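Predicted flavin-nucleotide-binding protein from COG3576 family structurally related to pyridoxine 5'-phosphate oxidase (Lactobacillus delbrueckii subsp. bulgaricus, PDB 2HTD) probably binds a flavin nucleotide and may act as an oxidoreductase related to pyridoxamine 5'-phosphate oxidase. Local coordinates at residues T29-Q32 with V33-K37. Sequence-based numbering, arbitrary orientation.
Sequences TEEQ and VNLFK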
loop_
_atom_site.group_PDB
_atom_site.type_symbol
_atom_site.label_atom_id
_atom_site.label_comp_id
_atom_site.label_asym_id
_atom_site.label_seq_id
_atom_site.Cartn_x
_atom_site.Cartn_y
_atom_site.Cartn_z
ATOM N N THR B 29 12.765 -12.419 -9.076
ATOM C CA THR B 29 13.705 -13.498 -8.729
ATOM C C THR B 29 12.946 -14.522 -7.883
ATOM O O THR B 29 11.827 -14.232 -7.389
ATOM C CB THR B 29 14.867 -12.968 -7.890
ATOM O OG1 THR B 29 14.351 -12.408 -6.674
ATOM C CG2 THR B 29 15.648 -11.888 -8.683
ATOM N N GLU B 30 13.583 -15.662 -7.636
ATOM C CA GLU B 30 12.942 -16.677 -6.797
ATOM C C GLU B 30 12.689 -16.151 -5.398
ATOM O O GLU B 30 11.633 -16.399 -4.838
ATOM C CB GLU B 30 13.756 -17.964 -6.742
ATOM C CG GLU B 30 13.028 -19.099 -5.942
ATOM C CD GLU B 30 11.709 -19.618 -6.580
ATOM O OE1 GLU B 30 11.283 -19.125 -7.655
ATOM O OE2 GLU B 30 11.086 -20.543 -5.997
ATOM N N GLU B 31 13.620 -15.375 -4.839
ATOM C CA GLU B 31 13.415 -14.841 -3.498
ATOM C C GLU B 31 12.215 -13.951 -3.507
ATOM O O GLU B 31 11.429 -13.860 -2.513
ATOM C CB GLU B 31 14.664 -14.063 -3.038
ATOM C CG GLU B 31 14.557 -13.335 -1.707
ATOM C CD GLU B 31 14.382 -11.829 -1.812
ATOM O OE1 GLU B 31 14.498 -11.263 -2.918
ATOM O OE2 GLU B 31 14.188 -11.169 -0.757
ATOM N N GLN B 32 12.034 -13.180 -4.584
ATOM C CA GLN B 32 10.878 -12.252 -4.637
ATOM C C GLN B 32 9.536 -12.974 -4.853
ATOM O O GLN B 32 8.509 -12.607 -4.284
ATOM C CB GLN B 32 11.105 -11.219 -5.742
ATOM C CG GLN B 32 12.217 -10.245 -5.358
ATOM C CD GLN B 32 12.766 -9.462 -6.495
ATOM O OE1 GLN B 32 12.520 -9.767 -7.666
ATOM N NE2 GLN B 32 13.577 -8.453 -6.158
ATOM N N VAL B 33 9.583 -14.003 -5.693
ATOM C CA VAL B 33 8.436 -14.883 -5.834
ATOM C C VAL B 33 8.022 -15.441 -4.478
ATOM O O VAL B 33 6.844 -15.442 -4.105
ATOM C CB VAL B 33 8.764 -16.050 -6.793
ATOM C CG1 VAL B 33 7.688 -17.145 -6.640
ATOM C CG2 VAL B 33 8.871 -15.583 -8.253
ATOM N N ASN B 34 8.980 -15.901 -3.697
ATOM C CA ASN B 34 8.631 -16.429 -2.368
ATOM C C ASN B 34 8.151 -15.380 -1.402
ATOM O O ASN B 34 7.279 -15.652 -0.579
ATOM C CB ASN B 34 9.799 -17.209 -1.809
ATOM C CG ASN B 34 9.959 -18.534 -2.502
ATOM O OD1 ASN B 34 8.972 -19.121 -2.962
ATOM N ND2 ASN B 34 11.191 -19.034 -2.567
ATOM N N LEU B 35 8.630 -14.148 -1.524
ATOM C CA LEU B 35 7.995 -13.074 -0.744
ATOM C C LEU B 35 6.489 -12.923 -1.004
ATOM O O LEU B 35 5.706 -12.806 -0.062
ATOM C CB LEU B 35 8.672 -11.718 -0.977
ATOM C CG LEU B 35 9.961 -11.459 -0.191
ATOM C CD1 LEU B 35 10.721 -10.252 -0.754
ATOM C CD2 LEU B 35 9.644 -11.213 1.283
ATOM N N PHE B 36 6.129 -12.906 -2.299
ATOM C CA PHE B 36 4.744 -12.824 -2.712
ATOM C C PHE B 36 3.930 -14.020 -2.289
ATOM O O PHE B 36 2.791 -13.856 -1.871
ATOM C CB PHE B 36 4.564 -12.579 -4.225
ATOM C CG PHE B 36 4.724 -11.143 -4.623
ATOM C CD1 PHE B 36 3.752 -10.203 -4.330
ATOM C CD2 PHE B 36 5.885 -10.733 -5.246
ATOM C CE1 PHE B 36 3.934 -8.875 -4.684
ATOM C CE2 PHE B 36 6.063 -9.410 -5.592
ATOM C CZ PHE B 36 5.081 -8.483 -5.316
ATOM N N LYS B 37 4.523 -15.192 -2.350
ATOM C CA LYS B 37 3.822 -16.408 -1.949
ATOM C C LYS B 37 3.547 -16.498 -0.450
ATOM O O LYS B 37 2.502 -17.023 -0.059
ATOM C CB LYS B 37 4.599 -17.643 -2.396
ATOM C CG LYS B 37 4.503 -17.896 -3.850
ATOM C CD LYS B 37 5.194 -19.234 -4.194
ATOM C CE LYS B 37 5.134 -19.517 -5.672
ATOM N NZ LYS B 37 5.941 -20.717 -6.050
HETATM O O HOH W 1 8.626 -20.505 -5.381
#
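The carboxylate of Glu30 and the amide of Asn34 meet one turn apart on helix 30-38, which opens with a Thr29–Gln32 capping box; their planes are 78° from each other, with Glu30 OE2 3.7 Å from Asn34 ND2. A water joins them, donating to Glu30 OE2 and, at 2.8 Å, to Asn34 OD1, while accepting from Lys37 NZ; one water thus ties three side chains on the exposed flank and sits between opposite charges. With an alanine in place of Asn34 the OD1 acceptor is gone, and the water, still shared by Glu30 and Lys37, is likely to be held less firmly and leave the Glu30 carboxylate freer to turn. The flat ring of Phe36 points to the other flank, where Gln32 O approaches it obliquely, 3.4 Å from Phe36 CD2; beyond the helix the Phe36 side chain touches Leu90 and Ala92 of strand 88-94 and Val101 of strand 99-110. Beside it, Leu35 reaches the same strands, and its CD1 lies 3.6 Å from OE2 of Glu31, whose side chain runs alongside. Four successive i to i+4 backbone bonds, from Val33 N to Thr29 O through Phe36 N to Gln32 O, hold the turn on which these side chains are mounted. Thr29 OG1 sits beside both the backbone N and the carbonyl carbon (chi1 60°), which brings it to accept from Gln32 N at 3.2 Å. In return Thr29 N donates to Gln32 OE1 at 3.0 Å, lying 36° out of the plane of that side-chain carbonyl.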